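Local atomic coordinates of lysozyme, putative (Bacillus anthracis, PDB entry 2WAG), a protein that probably hydrolyses the beta-1,4 bonds between N-acetylmuramic acid and N-acetylglucosamine in bacterial cell-wall peptidoglycan, as a family GH25 lysozyme. Residues E32-N37 / T66-G71; N37-F42 / E211-Y216; Q25-W30 / F56-T61. All coordinates share one frame; numbering follows the deposited sequence. Where two conformers were deposited one is given.

In the fold
The three contacts illustrate how helices and loops of a TIM-barrel glycoside hydrolase are joined to one another and to the strands. Contacts 1 and 2 have centres about 9 Å apart and share Asn37; strands 40-47 and 69-75, which these segments enter, are neighbours in the sheet, with Arg69 N bonded to Lys39 O at 2.9 Å. Contact 3, centred about 12 Å from contact 1 and 18 Å from contact 2, joins the loop before helix 30-34 to helix 56-64, and Trp30 CZ3 reaches Ala41 CB at 3.5 Å. Contacts 1 and 2 sit where these strands begin, whereas TIM-barrel enzymes carry their active sites at the strands' C-terminal ends, so these two contacts probably lie away from catalysis.

Contact 1 of 3, residues E32-N37 / T66-G71; sequences ELEKQN and TSMRVG
The carboxylate oxygen OE2 of Glu34 is gripped by the backbone N of Ser67 at 2.7 Å, with an N-H...O angle of 157°, and the donor stands above the carboxylate plane. Ser67 OG is placed near the same oxygen, but its separation is implausibly short and Ser67 was modelled in two conformers, so that second bond is doubtful. Glu34 reaches across because its chain is fully extended, with CG anti to the backbone N (chi1 177°). The other carboxylate oxygen, OE1, lies 3.6 Å from CB of Thr66, whose side chain slides past Glu34 in the opposite direction. Thr66 OG1 turns instead to its own chain: it accepts from Met68 N at 3.0 Å, forming an ST turn, and is also bonded to the carbonyl of Ala63 in helix 56-64. In the barrel the contact ties two successive beta-alpha units together: helix 30-34, through Glu34, meets the loop that leads from helix 56-64 into strand 69-75. Next along the chain, one modelled conformer of Met68 brings SD within 4.1 Å of Glu34 CB, and the same side chain touches Ala41 of strand 40-47. Past Glu34 the chain reverses in a type I turn to Asn37, and Gln36 NE2 donates back to Glu32 O at 3.1 Å from above the carbonyl plane.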
loop_
_atom_site.group_PDB
_atom_site.type_symbol
_atom_site.label_atom_id
_atom_site.label_comp_id
_atom_site.label_asym_id
_atom_site.label_seq_id
_atom_site.Cartn_x
_atom_site.Cartn_y
_atom_site.Cartn_z
ATOM N N GLU A 32 16.666 9.307 14.972
ATOM C CA GLU A 32 15.725 8.428 15.638
ATOM C C GLU A 32 15.601 7.076 14.945
ATOM O O GLU A 32 15.490 6.029 15.605
ATOM C CB GLU A 32 14.362 9.095 15.782
ATOM C CG GLU A 32 13.501 8.434 16.844
ATOM C CD GLU A 32 14.036 8.591 18.279
ATOM O OE1 GLU A 32 14.946 9.397 18.533
ATOM O OE2 GLU A 32 13.534 7.879 19.171
ATOM N N LEU A 33 15.644 7.069 13.609
ATOM C CA LEU A 33 15.674 5.780 12.895
ATOM C C LEU A 33 16.939 5.000 13.211
ATOM O O LEU A 33 16.910 3.770 13.391
ATOM C CB LEU A 33 15.515 5.946 11.375
ATOM C CG LEU A 33 14.141 6.415 10.892
ATOM C CD1 LEU A 33 14.161 6.660 9.373
ATOM C CD2 LEU A 33 13.053 5.414 11.262
ATOM N N GLU A 34 18.064 5.705 13.253
ATOM C CA GLU A 34 19.324 5.062 13.589
ATOM C C GLU A 34 19.244 4.385 14.970
ATOM O O GLU A 34 19.737 3.279 15.158
ATOM C CB GLU A 34 20.451 6.092 13.539
ATOM C CG GLU A 34 21.807 5.552 13.930
ATOM C CD GLU A 34 22.895 6.582 13.792
ATOM O OE1 GLU A 34 22.704 7.741 14.194
ATOM O OE2 GLU A 34 23.953 6.216 13.249
ATOM N N LYS A 35 18.582 5.057 15.911
ATOM C CA LYS A 35 18.367 4.522 17.259
ATOM C C LYS A 35 17.467 3.299 17.335
ATOM O O LYS A 35 17.437 2.641 18.363
ATOM C CB LYS A 35 17.842 5.624 18.169
ATOM C CG LYS A 35 18.919 6.619 18.529
ATOM C CD LYS A 35 18.373 7.740 19.383
ATOM C CE LYS A 35 19.469 8.744 19.670
ATOM N NZ LYS A 35 18.957 9.937 20.428
ATOM N N GLN A 36 16.782 2.970 16.239
ATOM C CA GLN A 36 15.965 1.775 16.158
ATOM C C GLN A 36 16.626 0.666 15.390
ATOM O O GLN A 36 15.958 -0.207 14.902
ATOM C CB GLN A 36 14.625 2.103 15.540
ATOM C CG GLN A 36 13.835 2.985 16.493
ATOM C CD GLN A 36 12.634 3.521 15.849
ATOM O OE1 GLN A 36 11.662 2.801 15.662
ATOM N NE2 GLN A 36 12.669 4.791 15.496
ATOM N N ASN A 37 17.950 0.713 15.303
ATOM C CA ASN A 37 18.762 -0.279 14.631
ATOM C C ASN A 37 18.450 -0.353 13.149
ATOM O O ASN A 37 18.576 -1.396 12.561
ATOM C CB ASN A 37 18.635 -1.666 15.277
ATOM C CG ASN A 37 19.804 -2.574 14.929
ATOM O OD1 ASN A 37 20.894 -2.092 14.697
ATOM N ND2 ASN A 37 19.553 -3.846 14.806
ATOM N N THR A 66 24.349 10.332 9.820
ATOM C CA THR A 66 24.287 9.196 10.736
ATOM C C THR A 66 25.328 8.150 10.339
ATOM O O THR A 66 26.076 8.340 9.364
ATOM C CB THR A 66 22.878 8.526 10.735
ATOM O OG1 THR A 66 22.704 7.749 9.544
ATOM C CG2 THR A 66 21.740 9.563 10.877
ATOM N N SER A 67 25.337 7.027 11.048
ATOM C CA SER A 67 26.189 5.879 10.752
ATOM C C SER A 67 25.538 4.901 9.766
ATOM O O SER A 67 26.113 3.864 9.466
ATOM C CB SER A 67 26.513 5.132 12.055
ATOM O OG SER A 67 25.351 4.507 12.580
ATOM N N MET A 68 24.323 5.210 9.320
ATOM C CA MET A 68 23.609 4.300 8.416
ATOM C C MET A 68 24.260 4.260 7.052
ATOM O O MET A 68 24.830 5.255 6.611
ATOM C CB MET A 68 22.147 4.734 8.233
ATOM C CG MET A 68 21.321 4.721 9.560
ATOM S SD MET A 68 19.690 5.541 9.531
ATOM C CE MET A 68 18.929 4.433 8.345
ATOM N N ARG A 69 24.157 3.127 6.367
ATOM C CA ARG A 69 24.583 3.085 4.964
ATOM C C ARG A 69 23.439 3.665 4.141
ATOM O O ARG A 69 22.279 3.314 4.360
ATOM C CB ARG A 69 24.899 1.660 4.528
ATOM C CG ARG A 69 26.015 1.002 5.335
ATOM C CD ARG A 69 26.785 -0.029 4.515
ATOM N NE ARG A 69 27.528 0.665 3.473
ATOM C CZ ARG A 69 28.050 0.087 2.397
ATOM N NH1 ARG A 69 28.670 0.846 1.490
ATOM N NH2 ARG A 69 27.953 -1.219 2.237
ATOM N N VAL A 70 23.759 4.546 3.195
ATOM C CA VAL A 70 22.725 5.300 2.502
ATOM C C VAL A 70 22.870 5.187 0.987
ATOM O O VAL A 70 23.981 5.306 0.444
ATOM C CB VAL A 70 22.763 6.807 2.904
ATOM C CG1 VAL A 70 21.658 7.582 2.224
ATOM C CG2 VAL A 70 22.676 6.962 4.399
ATOM N N GLY A 71 21.753 4.943 0.302
ATOM C CA GLY A 71 21.727 4.941 -1.147
ATOM C C GLY A 71 20.523 5.722 -1.636
ATOM O O GLY A 71 19.674 6.167 -0.842
#

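Contact 2 of 3, residues N37-F42 / E211-Y216; sequences NMKFAF and EEFENY
Helix 210-214, near the end of the chain, packs against the start of barrel strand 40-47, and Phe213 is the side chain that carries it there, meeting Lys39 and Phe40. In Phe213, CG anti to the backbone N (chi1 180°) carries the ring away from the helix backbone, and its CZ and CE1 make the closest approaches. CZ of Phe213 comes within 3.3 Å of Lys39 O, which lies at the ring edge near its plane, and the same CZ stands 3.7 Å from Lys39 CB. At the next residue, Phe40 CD2 approaches Phe213 CE1 at 3.5 Å. The two rings meet rim to rim, with centroids 5.9 Å apart and planes at 46°, so neither lies over the other's face. These distances belong to one of two modelled conformers of Phe213. In the fold, the contact lies near the N-terminal end of strand 40-47, which runs parallel to strands 17-21 and 69-75 in the barrel: Lys39 and Phe40 bond through their backbones to strand 17-21, and Phe40 stacks edge-to-face with Phe182 of strand 182-186. The helix is anchored from strand 69-75, because Arg69 NH2 is bonded to the carbonyl oxygens of both Phe213 and Tyr216. Just past the helix, Tyr216 N donates back to Phe213 O at 3.0 Å.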
loop_
_atom_site.group_PDB
_atom_site.type_symbol
_atom_site.label_atom_id
_atom_site.label_comp_id
_atom_site.label_asym_id
_atom_site.label_seq_id
_atom_site.Cartn_x
_atom_site.Cartn_y
_atom_site.Cartn_z
ATOM N N ASN A 37 17.950 0.713 15.303
ATOM C CA ASN A 37 18.762 -0.279 14.631
ATOM C C ASN A 37 18.450 -0.353 13.149
ATOM O O ASN A 37 18.576 -1.396 12.561
ATOM C CB ASN A 37 18.635 -1.666 15.277
ATOM C CG ASN A 37 19.804 -2.574 14.929
ATOM O OD1 ASN A 37 20.894 -2.092 14.697
ATOM N ND2 ASN A 37 19.553 -3.846 14.806
ATOM N N MET A 38 18.027 0.734 12.551
ATOM C CA MET A 38 17.958 0.769 11.086
ATOM C C MET A 38 19.379 0.949 10.567
ATOM O O MET A 38 20.052 1.938 10.898
ATOM C CB MET A 38 17.078 1.912 10.608
ATOM C CG MET A 38 15.637 1.806 11.100
ATOM S SD MET A 38 14.788 0.347 10.443
ATOM C CE MET A 38 13.207 0.583 11.251
ATOM N N LYS A 39 19.838 0.005 9.751
ATOM C CA LYS A 39 21.223 0.012 9.290
ATOM C C LYS A 39 21.423 0.664 7.947
ATOM O O LYS A 39 22.557 0.961 7.562
ATOM C CB LYS A 39 21.818 -1.392 9.309
ATOM C CG LYS A 39 22.065 -1.827 10.747
ATOM C CD LYS A 39 22.877 -3.066 10.837
ATOM C CE LYS A 39 22.963 -3.495 12.278
ATOM N NZ LYS A 39 23.830 -2.571 13.054
ATOM N N PHE A 40 20.334 0.863 7.213
ATOM C CA PHE A 40 20.441 1.438 5.876
ATOM C C PHE A 40 19.185 2.191 5.520
ATOM O O PHE A 40 18.117 1.986 6.115
ATOM C CB PHE A 40 20.777 0.382 4.794
ATOM C CG PHE A 40 19.711 -0.685 4.586
ATOM C CD1 PHE A 40 18.703 -0.516 3.652
ATOM C CD2 PHE A 40 19.785 -1.892 5.270
ATOM C CE1 PHE A 40 17.736 -1.523 3.448
ATOM C CE2 PHE A 40 18.849 -2.904 5.080
ATOM C CZ PHE A 40 17.809 -2.717 4.160
ATOM N N ALA A 41 19.320 3.037 4.517
ATOM C CA ALA A 41 18.235 3.781 3.929
ATOM C C ALA A 41 18.430 3.894 2.418
ATOM O O ALA A 41 19.477 4.169 1.984
ATOM C CB ALA A 41 18.090 5.099 4.555
ATOM N N PHE A 42 17.375 3.669 1.675
ATOM C CA PHE A 42 17.333 4.050 0.264
ATOM C C PHE A 42 16.332 5.191 0.118
ATOM O O PHE A 42 15.170 5.061 0.523
ATOM C CB PHE A 42 16.930 2.863 -0.613
ATOM C CG PHE A 42 18.017 1.822 -0.774
ATOM C CD1 PHE A 42 19.114 2.069 -1.595
ATOM C CD2 PHE A 42 17.949 0.617 -0.105
ATOM C CE1 PHE A 42 20.113 1.114 -1.757
ATOM C CE2 PHE A 42 18.958 -0.350 -0.260
ATOM C CZ PHE A 42 20.034 -0.088 -1.085
ATOM N N GLU A 211 28.894 -8.315 8.361
ATOM C CA GLU A 211 30.134 -8.171 7.614
ATOM C C GLU A 211 29.853 -8.061 6.110
ATOM O O GLU A 211 30.422 -7.188 5.436
ATOM C CB GLU A 211 31.093 -9.327 7.924
ATOM C CG GLU A 211 32.380 -9.260 7.123
ATOM C CD GLU A 211 33.400 -10.303 7.547
ATOM O OE1 GLU A 211 33.021 -11.258 8.253
ATOM O OE2 GLU A 211 34.582 -10.169 7.165
ATOM N N GLU A 212 28.978 -8.927 5.598
ATOM C CA GLU A 212 28.560 -8.846 4.193
ATOM C C GLU A 212 27.956 -7.479 3.895
ATOM O O GLU A 212 28.221 -6.877 2.859
ATOM C CB GLU A 212 27.589 -9.983 3.850
ATOM C CG GLU A 212 28.265 -11.366 3.848
ATOM C CD GLU A 212 27.304 -12.531 3.830
ATOM O OE1 GLU A 212 26.157 -12.412 4.332
ATOM O OE2 GLU A 212 27.705 -13.613 3.339
ATOM N N PHE A 213 27.147 -7.005 4.823
ATOM C CA PHE A 213 26.528 -5.710 4.707
ATOM C C PHE A 213 27.576 -4.603 4.578
ATOM O O PHE A 213 27.527 -3.794 3.648
ATOM C CB PHE A 213 25.670 -5.516 5.946
ATOM C CG PHE A 213 24.955 -4.217 5.995
ATOM C CD1 PHE A 213 23.887 -3.966 5.154
ATOM C CD2 PHE A 213 25.328 -3.256 6.912
ATOM C CE1 PHE A 213 23.210 -2.754 5.216
ATOM C CE2 PHE A 213 24.668 -2.050 6.980
ATOM C CZ PHE A 213 23.604 -1.791 6.128
ATOM N N GLU A 214 28.566 -4.629 5.460
ATOM C CA GLU A 214 29.592 -3.596 5.523
ATOM C C GLU A 214 30.391 -3.543 4.224
ATOM O O GLU A 214 30.831 -2.476 3.796
ATOM C CB GLU A 214 30.516 -3.824 6.719
ATOM N N ASN A 215 30.567 -4.703 3.597
ATOM C CA ASN A 215 31.324 -4.818 2.353
ATOM C C ASN A 215 30.455 -4.726 1.098
ATOM O O ASN A 215 30.966 -4.808 -0.024
ATOM C CB ASN A 215 32.049 -6.164 2.330
ATOM C CG ASN A 215 33.173 -6.229 3.324
ATOM O OD1 ASN A 215 33.828 -5.224 3.604
ATOM N ND2 ASN A 215 33.389 -7.412 3.880
ATOM N N TYR A 216 29.144 -4.558 1.277
ATOM C CA TYR A 216 28.224 -4.623 0.139
ATOM C C TYR A 216 28.450 -3.477 -0.849
ATOM O O TYR A 216 28.460 -2.309 -0.464
ATOM C CB TYR A 216 26.770 -4.640 0.643
ATOM C CG TYR A 216 25.815 -4.793 -0.527
ATOM C CD1 TYR A 216 25.750 -5.983 -1.244
ATOM C CD2 TYR A 216 25.008 -3.732 -0.929
ATOM C CE1 TYR A 216 24.910 -6.109 -2.369
ATOM C CE2 TYR A 216 24.159 -3.848 -2.035
ATOM C CZ TYR A 216 24.119 -5.026 -2.750
ATOM O OH TYR A 216 23.288 -5.122 -3.847
#

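Contact 3 of 3, residues Q25-W30 / F56-T61; sequences QGDIDW and FSKNWT
Trp30 NE1 donates to Asn59 OD1 at 3.1 Å, with an N-H...O angle of 151°. The oxygen lies in the plane of the indole, whereas the donor is tilted 34° from the carbonyl plane, and ring and amide stand nearly perpendicular, 79° apart. The indole is sandwiched: one modelled conformer of Ile28 sets CG2 over the centre of one face, 3.5 Å above the plane, and the backbone O of Asn59 lies toward the rim of the opposite face. Two waters extend the grip on the amide. One donates to Asn59 OD1 at 2.7 Å as well as to Gly26 O, and accepts from Ile28 N; the other accepts from Asn59 ND2 at 2.9 Å and donates to Gly26 O. Both ends of the amide are thereby used, which helps to fix its rotation. In the beta-alpha units of the barrel, this joins the loop between strand 17-21 and helix 30-34 to the neighbouring helix 56-64, while Trp30 also packs on Val19, Val21 and Ala41 of the strands. Toward the surface, Lys58 NZ forms a long salt bridge with Asp27 OD1 at 3.6 Å in the given conformer of Asp27, and Lys58 also makes a cation-pi contact with Tyr55. Further out, Asp29 acts as N-cap of helix 30-34, OD1 accepting from Glu32 N.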
loop_
_atom_site.group_PDB
_atom_site.type_symbol
_atom_site.label_atom_id
_atom_site.label_comp_id
_atom_site.label_asym_id
_atom_site.label_seq_id
_atom_site.Cartn_x
_atom_site.Cartn_y
_atom_site.Cartn_z
ATOM N N GLN A 25 6.780 10.389 3.024
ATOM C CA GLN A 25 7.044 10.043 4.417
ATOM C C GLN A 25 7.274 11.285 5.290
ATOM O O GLN A 25 7.486 11.162 6.499
ATOM C CB GLN A 25 8.223 9.059 4.527
ATOM C CG GLN A 25 7.820 7.617 4.264
ATOM C CD GLN A 25 7.207 7.416 2.893
ATOM O OE1 GLN A 25 7.829 7.731 1.863
ATOM N NE2 GLN A 25 5.957 6.917 2.858
ATOM N N GLY A 26 7.281 12.472 4.681
ATOM C CA GLY A 26 7.366 13.716 5.459
ATOM C C GLY A 26 8.747 13.956 6.042
ATOM O O GLY A 26 9.759 13.516 5.490
ATOM N N ASP A 27 8.783 14.692 7.145
ATOM C CA ASP A 27 10.017 15.066 7.825
ATOM C C ASP A 27 10.524 13.876 8.641
ATOM O O ASP A 27 9.892 13.464 9.611
ATOM C CB ASP A 27 9.722 16.260 8.744
ATOM C CG ASP A 27 10.976 16.945 9.253
ATOM O OD1 ASP A 27 12.094 16.572 8.850
ATOM O OD2 ASP A 27 10.841 17.887 10.063
ATOM N N ILE A 28 11.664 13.337 8.252
ATOM C CA ILE A 28 12.205 12.174 8.921
ATOM C C ILE A 28 13.292 12.564 9.902
ATOM O O ILE A 28 14.187 13.350 9.581
ATOM C CB ILE A 28 12.778 11.198 7.901
ATOM C CG1 ILE A 28 11.657 10.638 7.029
ATOM C CG2 ILE A 28 13.553 10.088 8.596
ATOM C CD1 ILE A 28 12.159 10.114 5.734
ATOM N N ASP A 29 13.197 12.017 11.111
ATOM C CA ASP A 29 14.221 12.202 12.117
ATOM C C ASP A 29 15.190 11.030 11.942
ATOM O O ASP A 29 14.960 9.926 12.447
ATOM C CB ASP A 29 13.594 12.183 13.514
ATOM C CG ASP A 29 14.613 12.405 14.625
ATOM O OD1 ASP A 29 15.822 12.219 14.404
ATOM O OD2 ASP A 29 14.192 12.788 15.742
ATOM N N TRP A 30 16.263 11.265 11.198
ATOM C CA TRP A 30 17.175 10.182 10.838
ATOM C C TRP A 30 17.912 9.633 12.048
ATOM O O TRP A 30 18.163 8.429 12.131
ATOM C CB TRP A 30 18.157 10.647 9.746
ATOM C CG TRP A 30 17.435 10.804 8.440
ATOM C CD1 TRP A 30 16.939 11.950 7.886
ATOM C CD2 TRP A 30 17.052 9.740 7.570
ATOM N NE1 TRP A 30 16.291 11.656 6.700
ATOM C CE2 TRP A 30 16.357 10.306 6.483
ATOM C CE3 TRP A 30 17.234 8.357 7.608
ATOM C CZ2 TRP A 30 15.835 9.525 5.443
ATOM C CZ3 TRP A 30 16.717 7.587 6.577
ATOM C CH2 TRP A 30 16.030 8.169 5.511
ATOM N N PHE A 56 14.554 14.868 -1.424
ATOM C CA PHE A 56 15.785 14.101 -1.641
ATOM C C PHE A 56 17.030 14.771 -1.046
ATOM O O PHE A 56 17.809 14.149 -0.331
ATOM C CB PHE A 56 16.055 13.810 -3.118
ATOM C CG PHE A 56 17.415 13.202 -3.308
ATOM C CD1 PHE A 56 17.673 11.924 -2.814
ATOM C CD2 PHE A 56 18.465 13.929 -3.841
ATOM C CE1 PHE A 56 18.945 11.350 -2.904
ATOM C CE2 PHE A 56 19.746 13.360 -3.923
ATOM C CZ PHE A 56 19.981 12.079 -3.455
ATOM N N SER A 57 17.199 16.049 -1.357
ATOM C CA SER A 57 18.394 16.759 -0.929
ATOM C C SER A 57 18.521 16.711 0.585
ATOM O O SER A 57 19.568 16.347 1.115
ATOM C CB SER A 57 18.372 18.206 -1.418
ATOM O OG SER A 57 19.645 18.802 -1.223
ATOM N N LYS A 58 17.438 17.070 1.268
ATOM C CA LYS A 58 17.400 17.113 2.730
ATOM C C LYS A 58 17.626 15.719 3.324
ATOM O O LYS A 58 18.411 15.550 4.265
ATOM C CB LYS A 58 16.064 17.714 3.200
ATOM C CG LYS A 58 15.755 17.548 4.687
ATOM C CD LYS A 58 14.428 18.205 5.090
ATOM C CE LYS A 58 13.218 17.464 4.535
ATOM N NZ LYS A 58 12.030 17.657 5.425
ATOM N N ASN A 59 16.933 14.716 2.779
ATOM C CA ASN A 59 17.089 13.364 3.298
ATOM C C ASN A 59 18.502 12.841 3.089
ATOM O O ASN A 59 19.080 12.201 3.969
ATOM C CB ASN A 59 16.093 12.411 2.655
ATOM C CG ASN A 59 14.702 12.506 3.268
ATOM O OD1 ASN A 59 14.555 12.792 4.462
ATOM N ND2 ASN A 59 13.678 12.253 2.456
ATOM N N TRP A 60 19.062 13.099 1.908
ATOM C CA TRP A 60 20.415 12.631 1.639
ATOM C C TRP A 60 21.404 13.233 2.630
ATOM O O TRP A 60 22.215 12.526 3.226
ATOM C CB TRP A 60 20.798 13.002 0.207
ATOM C CG TRP A 60 22.168 12.568 -0.211
ATOM C CD1 TRP A 60 23.287 13.341 -0.263
ATOM C CD2 TRP A 60 22.554 11.267 -0.675
ATOM N NE1 TRP A 60 24.351 12.606 -0.712
ATOM C CE2 TRP A 60 23.932 11.329 -0.986
ATOM C CE3 TRP A 60 21.876 10.056 -0.850
ATOM C CZ2 TRP A 60 24.649 10.223 -1.456
ATOM C CZ3 TRP A 60 22.584 8.954 -1.327
ATOM C CH2 TRP A 60 23.959 9.044 -1.624
ATOM N N THR A 61 21.314 14.538 2.821
ATOM C CA THR A 61 22.230 15.203 3.739
ATOM C C THR A 61 22.041 14.651 5.155
ATOM O O THR A 61 23.003 14.289 5.833
ATOM C CB THR A 61 21.974 16.706 3.744
ATOM O OG1 THR A 61 22.250 17.224 2.434
ATOM C CG2 THR A 61 22.862 17.390 4.781
HETATM O O HOH W 1 10.857 12.147 3.288
HETATM O O HOH W 2 12.649 14.325 5.609
#